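Local coordinates for protein methylmalonyl-CoA epimerase, mitochondrial (Homo sapiens, PDB 3RMU) that interconverts the R and S forms of methylmalonyl-CoA at a cobalt-binding site, a step of mitochondrial propionyl-CoA metabolism, at residues S43-N48 with M54-P59. Sequence-based numbering, arbitrary orientation. Where two conformers were deposited one is given.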
ATOM      1  N   SER A  43     -15.841   3.450  -8.374  1.00 22.66           N
ATOM      2  CA  SER A  43     -16.442   3.996  -7.132  1.00 23.86           C
ATOM      3  C   SER A  43     -15.396   3.929  -6.020  1.00 21.52           C
ATOM      4  O   SER A  43     -14.610   3.004  -5.959  1.00 21.01           O
ATOM      5  CB  SER A  43     -17.697   3.199  -6.730  1.00 21.68           C
ATOM      6  OG  SER A  43     -18.784   3.410  -7.654  1.00 24.49           O
ATOM      7  N   VAL A  44     -15.370   4.919  -5.123  1.00 22.33           N
ATOM      8  CA  VAL A  44     -14.330   4.951  -4.078  1.00 21.21           C
ATOM      9  C   VAL A  44     -14.932   5.103  -2.682  1.00 17.07           C
ATOM     10  O   VAL A  44     -15.902   5.872  -2.496  1.00 19.24           O
ATOM     11  CB  VAL A  44     -13.311   6.106  -4.318  1.00 18.03           C
ATOM     12  CG1 VAL A  44     -14.029   7.452  -4.442  1.00 19.80           C
ATOM     13  CG2 VAL A  44     -12.192   6.134  -3.191  1.00 18.92           C
ATOM     14  N   VAL A  45     -14.362   4.406  -1.703  1.00 17.03           N
ATOM     15  CA  VAL A  45     -14.574   4.793  -0.298  1.00 16.83           C
ATOM     16  C   VAL A  45     -13.190   5.175   0.247  1.00 13.26           C
ATOM     17  O   VAL A  45     -12.183   4.498   0.018  1.00 17.44           O
ATOM     18  CB  VAL A  45     -15.239   3.659   0.554  1.00 19.13           C
ATOM     19  CG1 VAL A  45     -14.966   3.796   2.069  1.00 15.83           C
ATOM     20  CG2 VAL A  45     -16.758   3.503   0.292  1.00 22.78           C
ATOM     21  N   PHE A  46     -13.160   6.290   0.966  1.00 17.67           N
ATOM     22  CA  PHE A  46     -11.962   6.801   1.609  1.00 18.30           C
ATOM     23  C   PHE A  46     -11.921   6.342   3.055  1.00 18.43           C
ATOM     24  O   PHE A  46     -12.883   6.550   3.790  1.00 18.51           O
ATOM     25  CB  PHE A  46     -11.986   8.346   1.574  1.00 16.80           C
ATOM     26  CG  PHE A  46     -12.005   8.903   0.207  1.00 16.44           C
ATOM     27  CD1 PHE A  46     -10.818   9.007  -0.528  1.00 19.23           C
ATOM     28  CD2 PHE A  46     -13.209   9.272  -0.402  1.00 21.94           C
ATOM     29  CE1 PHE A  46     -10.829   9.505  -1.854  1.00 21.89           C
ATOM     30  CE2 PHE A  46     -13.226   9.755  -1.708  1.00 29.37           C
ATOM     31  CZ  PHE A  46     -12.024   9.862  -2.444  1.00 23.38           C
ATOM     32  N   VAL A  47     -10.831   5.678   3.445  1.00 17.20           N
ATOM     33  CA  VAL A  47     -10.603   5.326   4.847  1.00 18.42           C
ATOM     34  C   VAL A  47      -9.570   6.308   5.378  1.00 15.98           C
ATOM     35  O   VAL A  47      -8.463   6.347   4.874  1.00 18.42           O
ATOM     36  CB  VAL A  47     -10.112   3.917   5.005  1.00 19.63           C
ATOM     37  CG1 VAL A  47      -9.837   3.618   6.488  1.00 17.88           C
ATOM     38  CG2 VAL A  47     -11.138   2.951   4.399  1.00 18.77           C
ATOM     39  N   ASN A  48      -9.968   7.146   6.324  1.00 18.78           N
ATOM     40  CA  ASN A  48      -9.092   8.217   6.789  1.00 14.82           C
ATOM     41  C   ASN A  48      -8.328   7.736   8.016  1.00 17.80           C
ATOM     42  O   ASN A  48      -8.891   7.641   9.083  1.00 19.54           O
ATOM     43  CB  ASN A  48      -9.881   9.470   7.093  1.00 22.15           C
ATOM     44  CG  ASN A  48      -8.998  10.628   7.644  1.00 34.44           C
ATOM     45  OD1 ASN A  48      -7.771  10.568   7.605  1.00 26.04           O
ATOM     46  ND2 ASN A  48      -9.644  11.675   8.143  1.00 32.11           N
ATOM     47  N   MET A  54      -6.661   5.353   2.747  1.00 16.74           N
ATOM     48  CA  MET A  54      -6.802   4.205   1.888  0.50 17.43           C
ATOM     49  C   MET A  54      -7.968   4.534   0.975  1.00 19.19           C
ATOM     50  O   MET A  54      -8.993   5.030   1.433  1.00 23.70           O
ATOM     51  CB  MET A  54      -7.117   2.930   2.676  0.50 19.93           C
ATOM     52  CG  MET A  54      -6.132   2.550   3.752  0.50 19.82           C
ATOM     53  SD  MET A  54      -6.673   1.113   4.721  0.50 23.12           S
ATOM     54  CE  MET A  54      -6.718  -0.186   3.490  0.50 16.46           C
ATOM     55  N   GLU A  55      -7.824   4.270  -0.313  1.00 17.18           N
ATOM     56  CA  GLU A  55      -8.932   4.481  -1.257  1.00 15.45           C
ATOM     57  C   GLU A  55      -9.339   3.083  -1.638  1.00 16.16           C
ATOM     58  O   GLU A  55      -8.569   2.356  -2.282  1.00 23.61           O
ATOM     59  CB  GLU A  55      -8.535   5.274  -2.483  1.00 14.80           C
ATOM     60  CG  GLU A  55      -8.127   6.744  -2.115  1.00 17.89           C
ATOM     61  CD  GLU A  55      -8.037   7.702  -3.298  1.00 14.47           C
ATOM     62  OE1 GLU A  55      -8.308   7.277  -4.449  1.00 24.60           O
ATOM     63  OE2 GLU A  55      -7.696   8.894  -3.029  1.00 24.27           O
ATOM     64  N   LEU A  56     -10.531   2.682  -1.191  1.00 17.68           N
ATOM     65  CA  LEU A  56     -11.093   1.396  -1.590  1.00 16.93           C
ATOM     66  C   LEU A  56     -11.861   1.591  -2.908  1.00 16.69           C
ATOM     67  O   LEU A  56     -12.751   2.437  -3.010  1.00 16.10           O
ATOM     68  CB  LEU A  56     -12.036   0.857  -0.491  1.00 21.11           C
ATOM     69  CG  LEU A  56     -11.544   0.790   0.955  1.00 24.16           C
ATOM     70  CD1 LEU A  56     -12.686   0.361   1.911  1.00 17.38           C
ATOM     71  CD2 LEU A  56     -10.370  -0.155   1.057  1.00 22.96           C
ATOM     72  N   LEU A  57     -11.562   0.769  -3.915  1.00 18.23           N
ATOM     73  CA  LEU A  57     -11.998   1.051  -5.277  1.00 18.77           C
ATOM     74  C   LEU A  57     -12.753  -0.148  -5.792  1.00 16.14           C
ATOM     75  O   LEU A  57     -12.329  -1.270  -5.545  1.00 19.82           O
ATOM     76  CB  LEU A  57     -10.789   1.253  -6.193  1.00 18.38           C
ATOM     77  CG  LEU A  57      -9.887   2.454  -5.861  1.00 16.05           C
ATOM     78  CD1 LEU A  57      -8.696   2.503  -6.853  1.00 20.50           C
ATOM     79  CD2 LEU A  57     -10.696   3.730  -5.900  1.00 22.71           C
ATOM     80  N   HIS A  58     -13.843   0.124  -6.501  1.00 21.29           N
ATOM     81  CA  HIS A  58     -14.598  -0.914  -7.218  1.00 23.92           C
ATOM     82  C   HIS A  58     -15.012  -0.390  -8.591  1.00 22.69           C
ATOM     83  O   HIS A  58     -15.341   0.789  -8.722  1.00 24.14           O
ATOM     84  CB  HIS A  58     -15.824  -1.339  -6.406  1.00 28.55           C
ATOM     85  CG  HIS A  58     -16.536  -2.514  -6.988  1.00 28.57           C
ATOM     86  ND1 HIS A  58     -16.083  -3.807  -6.831  1.00 32.52           N
ATOM     87  CD2 HIS A  58     -17.639  -2.590  -7.764  1.00 35.19           C
ATOM     88  CE1 HIS A  58     -16.893  -4.631  -7.472  1.00 37.12           C
ATOM     89  NE2 HIS A  58     -17.851  -3.918  -8.038  1.00 35.34           N
ATOM     90  N   PRO A  59     -14.977  -1.248  -9.633  1.00 22.66           N
ATOM     91  CA  PRO A  59     -15.355  -0.828 -10.975  1.00 25.36           C
ATOM     92  C   PRO A  59     -16.708  -0.155 -11.058  1.00 25.39           C
ATOM     93  O   PRO A  59     -17.673  -0.564 -10.381  1.00 30.59           O
ATOM     94  CB  PRO A  59     -15.405  -2.148 -11.770  1.00 28.22           C
ATOM     95  CG  PRO A  59     -14.455  -3.037 -11.043  1.00 25.94           C
ATOM     96  CD  PRO A  59     -14.603  -2.674  -9.605  1.00 29.57           C
TER
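Phe46 and Glu55 face each other as a non-hydrogen-bonded pair of two antiparallel strands, and their side chains run side by side. Glu55 OE2 meets the edge of the phenyl ring, in its plane, 3.4 Å from Phe46 CE1. The carboxylate stands nearly upright to the ring, the planes 81° apart. Phe46 CG lies beside its own backbone N (chi1 -61°), which turns the ring back along the strand over Val44. There Val44 CG2 sits 3.8 Å from the ring plane, over its centre, and also packs on Glu55 CB. Leu57 CD2 closes this row, 3.9 Å from Val44 CB. On the other face, Leu56 CD1 is shared by two valines, 3.9 Å from Val47 CG2 and slightly farther from Val45 CG1. Val47 and Met54 meet through their CB atoms. Six backbone hydrogen bonds join the strands, two in each of the pairs Ser43-His58, Val45-Leu56 and Val47-Met54. The shortest include Leu56 N to Val45 O at 2.7 Å. Further out, His112 NE2 hydrogen-bonds Glu55 OE2 and probably helps hold the carboxylate at the ring edge. Leu16 and Ala20 of helix 16-26 cover the Val45 and Leu56 side. Glu55 lies close to the cobalt ligand His8, and Leu57 to His80. This beta hairpin forms part of the metal-site wall in a vicinal oxygen chelate (glyoxalase) fold.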